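Local coordinates for protein fructose-2,6-bisphosphatase TIGAR B (Danio rerio, PDB 3E9D) that probably hydrolyses fructose 2,6-bisphosphate, and fructose 1,6-bisphosphate as well, lowering the flux through glycolysis and favouring the pentose phosphate pathway, at residues A[214-219]-A[245-250]; A[5-10]-A[220-225]. All coordinates share one frame; numbering follows the deposited sequence.

Contact 1 joins the loop 214-219 to the chain end 245-250, and contact 2 pairs the strand segments 5-10 and 220-225; their centres lie about 12 Å apart. Both reach the same mixed sheet: strand 220-230 follows the loop of contact 1 and lies beside strand 233-246. A probable hydrogen bond joins Arg246 N to Ile220 O (2.8 Å), and a second runs from Arg10 NH1 to Cys215 O (3.0 Å), so the loop of contact 1 holds the arginine at the end of contact 2. Contact 2 reaches the active site through Arg10, which binds two phosphate ions, and contact 1 through Asn217, whose side chain comes within about 4 Å of that of His11, the residue phosphorylated during catalysis.

Contact 1 (A[214-219]-A[245-250]); sequences PCPNTG and NRKDHL
Thr218, whose hydroxyl takes a hydrogen bond from His249, sits with a positive phi (61°) at the third position of a type II turn, Pro216 to Gly219, a place more often filled by glycine. Its OG1 lies between the backbone N and the carbonyl carbon (chi1 74°), and from there it works in two directions. It donates to Asn217 O of the same turn, 2.7 Å from Thr218 OG1, and accepts the N-H of His249 NE2, at 2.9 Å and almost exactly in the imidazole plane. An alanine at His249 would probably leave the Thr218 hydroxyl without its N-H donor and open a gap where the ring edge now meets the turn. Leu250 closes the same corner, its CD1 3.5 Å from Asn217 O and CD2 beside Thr218 OG1.

Further along, strand 233-246 ends in a G1 beta bulge, with Asn245 and Arg246 both opposite Ile220 and Asn245 in the left-handed region (phi 53°). The bulge turns the chain so that Asn245 lies against the loop. Its OD1 is 3.2 Å from Cys215 CB and equally near the sulphur, while ND2 bonds to Ser213 O just before the loop. Pro216 packs its CD on Asn245 CB at 3.9 Å and its CG on the aliphatic CD of Lys247 at 4.0 Å. Gly219 CA makes a CA-H...O contact of 3.4 Å with Arg246 O. Arg246 turns away to a salt bridge with Asp169. Asn217 likewise leaves the contact, its ND2 bonding to His11 O and Asn17 OD1 on the active-site side, while helix 33-45 touches Thr218, His249 and Leu250.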
ATOM      1  N   PRO A 214      -5.246   7.538   8.627  1.00 20.94           N
ATOM      2  CA  PRO A 214      -4.124   6.611   8.819  1.00 21.46           C
ATOM      3  C   PRO A 214      -4.600   5.153   8.642  1.00 22.00           C
ATOM      4  O   PRO A 214      -5.749   4.844   8.979  1.00 22.42           O
ATOM      5  CB  PRO A 214      -3.657   6.881  10.255  1.00 22.22           C
ATOM      6  CG  PRO A 214      -4.807   7.572  10.956  1.00 22.10           C
ATOM      7  CD  PRO A 214      -5.736   8.139   9.890  1.00 21.44           C
ATOM      8  N   CYS A 215      -3.767   4.292   8.067  1.00 21.58           N
ATOM      9  CA  CYS A 215      -4.162   2.901   7.812  1.00 21.89           C
ATOM     10  C   CYS A 215      -3.969   2.030   9.049  1.00 21.09           C
ATOM     11  O   CYS A 215      -2.890   2.061   9.662  1.00 21.01           O
ATOM     12  CB  CYS A 215      -3.369   2.299   6.655  1.00 22.80           C
ATOM     13  SG  CYS A 215      -4.047   0.666   6.137  1.00 26.36           S
ATOM     14  N   PRO A 216      -4.999   1.247   9.425  1.00 20.31           N
ATOM     15  CA  PRO A 216      -4.791   0.351  10.584  1.00 20.20           C
ATOM     16  C   PRO A 216      -3.898  -0.810  10.197  1.00 19.14           C
ATOM     17  O   PRO A 216      -3.656  -1.023   9.011  1.00 18.42           O
ATOM     18  CB  PRO A 216      -6.200  -0.156  10.918  1.00 19.82           C
ATOM     19  CG  PRO A 216      -6.991   0.023   9.640  1.00 21.11           C
ATOM     20  CD  PRO A 216      -6.379   1.200   8.908  1.00 20.63           C
ATOM     21  N   ASN A 217      -3.407  -1.548  11.189  1.00 19.38           N
ATOM     22  CA  ASN A 217      -2.663  -2.779  10.923  1.00 19.38           C
ATOM     23  C   ASN A 217      -3.521  -3.748  10.091  1.00 19.16           C
ATOM     24  O   ASN A 217      -4.657  -4.065  10.470  1.00 19.54           O
ATOM     25  CB  ASN A 217      -2.258  -3.448  12.238  1.00 19.33           C
ATOM     26  CG  ASN A 217      -1.121  -2.740  12.932  1.00 18.97           C
ATOM     27  OD1 ASN A 217      -1.297  -2.226  14.027  1.00 19.90           O
ATOM     28  ND2 ASN A 217       0.061  -2.739  12.320  1.00 16.24           N
ATOM     29  N   THR A 218      -2.968  -4.214   8.972  1.00 18.40           N
ATOM     30  CA  THR A 218      -3.684  -5.031   7.968  1.00 18.22           C
ATOM     31  C   THR A 218      -4.894  -4.350   7.296  1.00 18.25           C
ATOM     32  O   THR A 218      -5.711  -5.024   6.667  1.00 17.36           O
ATOM     33  CB  THR A 218      -4.045  -6.486   8.454  1.00 18.95           C
ATOM     34  OG1 THR A 218      -5.136  -6.453   9.392  1.00 19.39           O
ATOM     35  CG2 THR A 218      -2.836  -7.155   9.086  1.00 19.39           C
ATOM     36  N   GLY A 219      -4.983  -3.025   7.406  1.00 17.87           N
ATOM     37  CA  GLY A 219      -6.014  -2.269   6.683  1.00 17.79           C
ATOM     38  C   GLY A 219      -5.734  -2.416   5.198  1.00 17.53           C
ATOM     39  O   GLY A 219      -4.558  -2.465   4.779  1.00 16.66           O
ATOM     40  N   ASN A 245      -8.309   1.820   3.403  1.00 19.09           N
ATOM     41  CA  ASN A 245      -8.164   1.430   4.821  1.00 19.42           C
ATOM     42  C   ASN A 245      -9.304   0.563   5.359  1.00 19.50           C
ATOM     43  O   ASN A 245      -9.746   0.726   6.503  1.00 19.50           O
ATOM     44  CB  ASN A 245      -7.970   2.668   5.697  1.00 19.31           C
ATOM     45  CG  ASN A 245      -6.704   3.430   5.355  1.00 19.93           C
ATOM     46  OD1 ASN A 245      -5.821   2.917   4.661  1.00 21.61           O
ATOM     47  ND2 ASN A 245      -6.599   4.657   5.860  1.00 21.31           N
ATOM     48  N   ARG A 246      -9.784  -0.353   4.520  1.00 19.56           N
ATOM     49  CA  ARG A 246     -10.850  -1.267   4.903  1.00 19.85           C
ATOM     50  C   ARG A 246     -10.343  -2.285   5.951  1.00 20.02           C
ATOM     51  O   ARG A 246      -9.261  -2.840   5.816  1.00 18.85           O
ATOM     52  CB  ARG A 246     -11.394  -1.982   3.662  1.00 19.62           C
ATOM     53  CG  ARG A 246     -12.474  -3.006   3.973  1.00 20.40           C
ATOM     54  CD  ARG A 246     -13.007  -3.671   2.720  1.00 20.39           C
ATOM     55  NE  ARG A 246     -13.799  -2.767   1.880  1.00 19.38           N
ATOM     56  CZ  ARG A 246     -14.426  -3.151   0.768  1.00 19.68           C
ATOM     57  NH1 ARG A 246     -14.361  -4.431   0.370  1.00 16.80           N
ATOM     58  NH2 ARG A 246     -15.145  -2.268   0.067  1.00 18.33           N
ATOM     59  N   LYS A 247     -11.154  -2.538   6.970  1.00 20.41           N
ATOM     60  CA  LYS A 247     -10.756  -3.437   8.047  1.00 21.76           C
ATOM     61  C   LYS A 247     -11.945  -4.295   8.501  1.00 21.98           C
ATOM     62  O   LYS A 247     -12.056  -4.645   9.676  1.00 22.24           O
ATOM     63  CB  LYS A 247     -10.138  -2.633   9.198  1.00 22.08           C
ATOM     64  CG  LYS A 247     -11.033  -1.489   9.700  1.00 25.46           C
ATOM     65  CD  LYS A 247     -10.579  -0.916  11.050  1.00 31.48           C
ATOM     66  CE  LYS A 247     -10.321  -2.022  12.081  1.00 36.30           C
ATOM     67  NZ  LYS A 247     -10.246  -1.518  13.501  1.00 40.23           N
ATOM     68  N   ASP A 248     -12.812  -4.647   7.549  1.00 21.44           N
ATOM     69  CA  ASP A 248     -13.965  -5.514   7.810  1.00 21.87           C
ATOM     70  C   ASP A 248     -13.519  -6.857   8.381  1.00 21.50           C
ATOM     71  O   ASP A 248     -14.188  -7.419   9.265  1.00 20.40           O
ATOM     72  CB  ASP A 248     -14.781  -5.742   6.533  1.00 22.02           C
ATOM     73  CG  ASP A 248     -15.406  -4.452   5.981  1.00 23.75           C
ATOM     74  OD1 ASP A 248     -15.478  -3.463   6.728  1.00 24.59           O
ATOM     75  OD2 ASP A 248     -15.830  -4.428   4.795  1.00 25.18           O
ATOM     76  N   HIS A 249     -12.383  -7.362   7.888  1.00 21.18           N
ATOM     77  CA  HIS A 249     -11.808  -8.629   8.373  1.00 20.72           C
ATOM     78  C   HIS A 249     -11.382  -8.581   9.847  1.00 21.22           C
ATOM     79  O   HIS A 249     -11.152  -9.618  10.459  1.00 21.04           O
ATOM     80  CB  HIS A 249     -10.607  -9.037   7.521  1.00 20.59           C
ATOM     81  CG  HIS A 249      -9.457  -8.076   7.606  1.00 19.55           C
ATOM     82  ND1 HIS A 249      -9.430  -6.893   6.900  1.00 17.96           N
ATOM     83  CD2 HIS A 249      -8.295  -8.126   8.303  1.00 18.53           C
ATOM     84  CE1 HIS A 249      -8.305  -6.249   7.162  1.00 19.37           C
ATOM     85  NE2 HIS A 249      -7.595  -6.973   8.013  1.00 17.23           N
ATOM     86  N   LEU A 250     -11.227  -7.390  10.411  1.00 22.00           N
ATOM     87  CA  LEU A 250     -10.924  -7.298  11.825  1.00 22.86           C
ATOM     88  C   LEU A 250     -12.228  -7.168  12.628  1.00 24.31           C
ATOM     89  O   LEU A 250     -12.188  -7.258  13.859  1.00 25.53           O
ATOM     90  CB  LEU A 250      -9.943  -6.160  12.119  1.00 23.25           C
ATOM     91  CG  LEU A 250      -8.571  -6.207  11.401  1.00 23.03           C
ATOM     92  CD1 LEU A 250      -7.735  -5.025  11.807  1.00 22.37           C
ATOM     93  CD2 LEU A 250      -7.815  -7.520  11.687  1.00 21.29           C
TER

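Contact 2 (A[5-10]-A[220-225]); sequences ALTIVR and ISRFIF. With PO4 (phosphate ion), chain D; PO4 (phosphate ion), chain C.
Ile8 and Ser221 form a hydrogen-bonded antiparallel pair, Ile8 N to Ser221 O at 2.8 Å and Ser221 N to Ile8 O at 2.9 Å. Leu6 and Phe223 repeat the pattern, and Leu6 CD2 meets Phe225 CE2 at 3.7 Å. One water links Ile8 O to Ser221 OG, which also accepts a hydrogen bond from Asn245 N.

Arg10 ends the strand as the first residue of the Arg-His-Gly signature of histidine phosphatases. From CB the chain runs fully extended, CG anti to the backbone N (chi1 179°). Beyond CG, CD passes 3.9 Å from O2 of the chain C phosphate, and NE donates to that oxygen (2.9 Å). At the tip, Arg10 NH1 reaches O2 of the chain D phosphate (2.8 Å). Arg10 NH2 is shared between O1 of the chain D phosphate and O3 of the chain C phosphate. The two ions, probably from the crystallisation liquor, thus meet the edge of the guanidinium.

Strand 2-10 lies between strands 220-230 and 177-182; helix 184-197 covers the face with Ile8, Phe223 and Phe225, and on the other face Thr7 OG1 bonds to His177 of strand 177-182.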
ATOM      1  N   ALA A   5      -5.411  -4.350 -11.089  1.00 16.74           N
ATOM      2  CA  ALA A   5      -5.799  -3.981  -9.736  1.00 17.03           C
ATOM      3  C   ALA A   5      -4.571  -3.990  -8.844  1.00 17.01           C
ATOM      4  O   ALA A   5      -3.645  -4.804  -9.036  1.00 16.88           O
ATOM      5  CB  ALA A   5      -6.837  -4.971  -9.192  1.00 17.28           C
ATOM      6  N   LEU A   6      -4.552  -3.071  -7.882  1.00 16.64           N
ATOM      7  CA  LEU A   6      -3.506  -3.050  -6.877  1.00 16.98           C
ATOM      8  C   LEU A   6      -4.151  -3.072  -5.493  1.00 16.83           C
ATOM      9  O   LEU A   6      -4.854  -2.122  -5.130  1.00 16.00           O
ATOM     10  CB  LEU A   6      -2.634  -1.793  -7.019  1.00 16.97           C
ATOM     11  CG  LEU A   6      -1.581  -1.637  -5.922  1.00 16.62           C
ATOM     12  CD1 LEU A   6      -0.503  -2.705  -6.073  1.00 16.89           C
ATOM     13  CD2 LEU A   6      -0.938  -0.235  -5.938  1.00 15.34           C
ATOM     14  N   THR A   7      -3.902  -4.140  -4.736  1.00 16.41           N
ATOM     15  CA  THR A   7      -4.382  -4.225  -3.353  1.00 16.98           C
ATOM     16  C   THR A   7      -3.234  -3.905  -2.432  1.00 17.38           C
ATOM     17  O   THR A   7      -2.150  -4.474  -2.569  1.00 18.49           O
ATOM     18  CB  THR A   7      -4.939  -5.624  -3.032  1.00 17.20           C
ATOM     19  OG1 THR A   7      -6.086  -5.863  -3.856  1.00 15.72           O
ATOM     20  CG2 THR A   7      -5.331  -5.749  -1.547  1.00 15.92           C
ATOM     21  N   ILE A   8      -3.471  -2.995  -1.497  1.00 17.52           N
ATOM     22  CA  ILE A   8      -2.417  -2.486  -0.634  1.00 17.39           C
ATOM     23  C   ILE A   8      -2.762  -2.810   0.817  1.00 17.48           C
ATOM     24  O   ILE A   8      -3.855  -2.456   1.294  1.00 17.60           O
ATOM     25  CB  ILE A   8      -2.306  -0.951  -0.759  1.00 17.41           C
ATOM     26  CG1 ILE A   8      -1.995  -0.539  -2.212  1.00 17.90           C
ATOM     27  CG2 ILE A   8      -1.226  -0.400   0.237  1.00 17.82           C
ATOM     28  CD1 ILE A   8      -2.133   1.001  -2.475  1.00 18.69           C
ATOM     29  N   VAL A   9      -1.836  -3.459   1.520  1.00 16.46           N
ATOM     30  CA  VAL A   9      -2.088  -3.894   2.892  1.00 16.50           C
ATOM     31  C   VAL A   9      -0.967  -3.417   3.810  1.00 16.60           C
ATOM     32  O   VAL A   9       0.210  -3.601   3.501  1.00 16.70           O
ATOM     33  CB  VAL A   9      -2.218  -5.457   2.975  1.00 16.57           C
ATOM     34  CG1 VAL A   9      -2.603  -5.926   4.402  1.00 15.77           C
ATOM     35  CG2 VAL A   9      -3.217  -5.983   1.926  1.00 16.62           C
ATOM     36  N   ARG A  10      -1.320  -2.788   4.929  1.00 16.60           N
ATOM     37  CA  ARG A  10      -0.317  -2.505   5.967  1.00 16.98           C
ATOM     38  C   ARG A  10       0.007  -3.791   6.771  1.00 17.07           C
ATOM     39  O   ARG A  10      -0.879  -4.613   7.031  1.00 17.01           O
ATOM     40  CB  ARG A  10      -0.805  -1.388   6.906  1.00 17.36           C
ATOM     41  CG  ARG A  10       0.194  -1.065   8.044  1.00 17.46           C
ATOM     42  CD  ARG A  10      -0.304   0.072   8.950  1.00 16.35           C
ATOM     43  NE  ARG A  10       0.635   0.280  10.042  1.00 16.99           N
ATOM     44  CZ  ARG A  10       0.286   0.641  11.275  1.00 19.40           C
ATOM     45  NH1 ARG A  10      -0.996   0.851  11.598  1.00 17.55           N
ATOM     46  NH2 ARG A  10       1.225   0.775  12.188  1.00 16.60           N
ATOM     47  N   ILE A 220      -6.807  -2.515   4.409  1.00 17.12           N
ATOM     48  CA  ILE A 220      -6.705  -2.896   3.006  1.00 16.59           C
ATOM     49  C   ILE A 220      -7.280  -1.800   2.106  1.00 16.50           C
ATOM     50  O   ILE A 220      -8.419  -1.349   2.330  1.00 15.90           O
ATOM     51  CB  ILE A 220      -7.465  -4.240   2.717  1.00 17.37           C
ATOM     52  CG1 ILE A 220      -7.009  -5.353   3.681  1.00 17.05           C
ATOM     53  CG2 ILE A 220      -7.252  -4.655   1.270  1.00 15.65           C
ATOM     54  CD1 ILE A 220      -7.829  -6.643   3.586  1.00 17.06           C
ATOM     55  N   SER A 221      -6.488  -1.362   1.118  1.00 15.61           N
ATOM     56  CA  SER A 221      -6.942  -0.398   0.110  1.00 16.25           C
ATOM     57  C   SER A 221      -6.837  -0.987  -1.289  1.00 16.42           C
ATOM     58  O   SER A 221      -6.062  -1.923  -1.516  1.00 16.25           O
ATOM     59  CB  SER A 221      -6.113   0.910   0.163  1.00 15.87           C
ATOM     60  OG  SER A 221      -6.051   1.406   1.499  1.00 17.73           O
ATOM     61  N   ARG A 222      -7.579  -0.418  -2.238  1.00 16.63           N
ATOM     62  CA  ARG A 222      -7.573  -0.935  -3.607  1.00 17.43           C
ATOM     63  C   ARG A 222      -7.714   0.187  -4.625  1.00 17.24           C
ATOM     64  O   ARG A 222      -8.616   1.022  -4.493  1.00 16.22           O
ATOM     65  CB  ARG A 222      -8.701  -1.964  -3.827  1.00 18.20           C
ATOM     66  CG  ARG A 222      -8.602  -2.694  -5.220  1.00 21.00           C
ATOM     67  CD  ARG A 222      -9.787  -3.628  -5.559  1.00 26.01           C
ATOM     68  NE  ARG A 222      -9.952  -4.853  -4.729  1.00 32.78           N
ATOM     69  CZ  ARG A 222      -8.965  -5.417  -4.081  1.00 31.95           C
ATOM     70  NH1 ARG A 222      -7.794  -4.848  -4.206  1.00 34.94           N
ATOM     71  NH2 ARG A 222      -9.117  -6.511  -3.329  1.00 28.49           N
ATOM     72  N   PHE A 223      -6.817   0.185  -5.619  1.00 16.55           N
ATOM     73  CA  PHE A 223      -6.887   1.077  -6.767  1.00 17.63           C
ATOM     74  C   PHE A 223      -6.827   0.218  -8.028  1.00 18.16           C
ATOM     75  O   PHE A 223      -6.194  -0.841  -8.030  1.00 18.22           O
ATOM     76  CB  PHE A 223      -5.705   2.077  -6.797  1.00 17.18           C
ATOM     77  CG  PHE A 223      -5.749   3.111  -5.698  1.00 17.71           C
ATOM     78  CD1 PHE A 223      -6.233   4.391  -5.956  1.00 17.36           C
ATOM     79  CD2 PHE A 223      -5.303   2.804  -4.407  1.00 17.84           C
ATOM     80  CE1 PHE A 223      -6.295   5.361  -4.937  1.00 18.22           C
ATOM     81  CE2 PHE A 223      -5.347   3.768  -3.381  1.00 19.23           C
ATOM     82  CZ  PHE A 223      -5.851   5.055  -3.659  1.00 16.83           C
ATOM     83  N   ILE A 224      -7.504   0.678  -9.079  1.00 17.57           N
ATOM     84  CA  ILE A 224      -7.383   0.096 -10.398  1.00 17.54           C
ATOM     85  C   ILE A 224      -6.625   1.085 -11.290  1.00 17.82           C
ATOM     86  O   ILE A 224      -7.006   2.276 -11.387  1.00 16.84           O
ATOM     87  CB  ILE A 224      -8.779  -0.178 -11.034  1.00 18.13           C
ATOM     88  CG1 ILE A 224      -9.750  -0.848 -10.034  1.00 18.27           C
ATOM     89  CG2 ILE A 224      -8.621  -1.002 -12.333  1.00 18.65           C
ATOM     90  CD1 ILE A 224      -9.230  -2.163  -9.420  1.00 18.49           C
ATOM     91  N   PHE A 225      -5.565   0.594 -11.936  1.00 17.47           N
ATOM     92  CA  PHE A 225      -4.729   1.415 -12.822  1.00 18.43           C
ATOM     93  C   PHE A 225      -4.956   1.026 -14.275  1.00 19.30           C
ATOM     94  O   PHE A 225      -5.065  -0.157 -14.610  1.00 19.03           O
ATOM     95  CB  PHE A 225      -3.248   1.174 -12.527  1.00 18.28           C
ATOM     96  CG  PHE A 225      -2.788   1.708 -11.202  1.00 19.42           C
ATOM     97  CD1 PHE A 225      -2.108   2.925 -11.139  1.00 19.21           C
ATOM     98  CD2 PHE A 225      -3.022   1.001 -10.023  1.00 18.51           C
ATOM     99  CE1 PHE A 225      -1.646   3.429  -9.917  1.00 21.35           C
ATOM    100  CE2 PHE A 225      -2.595   1.512  -8.784  1.00 19.62           C
ATOM    101  CZ  PHE A 225      -1.895   2.719  -8.734  1.00 19.64           C
TER
HETATM  102  P   PO4 D 267      -1.206   1.254  15.197  1.00 49.13           P
HETATM  103  O1  PO4 D 267       0.103   1.816  14.683  1.00 46.18           O
HETATM  104  O2  PO4 D 267      -2.234   1.280  14.068  1.00 47.43           O
HETATM  105  O3  PO4 D 267      -1.032  -0.163  15.723  1.00 46.81           O
HETATM  106  O4  PO4 D 267      -1.688   2.117  16.359  1.00 47.14           O
HETATM  107  P   PO4 C 266       4.670   0.828  10.550  1.00 27.55           P
HETATM  108  O1  PO4 C 266       5.881   0.092  10.036  1.00 25.93           O
HETATM  109  O2  PO4 C 266       3.474   0.691   9.637  1.00 24.64           O
HETATM  110  O3  PO4 C 266       4.259   0.288  11.900  1.00 28.72           O
HETATM  111  O4  PO4 C 266       5.003   2.293  10.742  1.00 27.85           O
HETATM  112  O   HOH W   1      -3.975  -0.006   2.924  1.00 24.55           O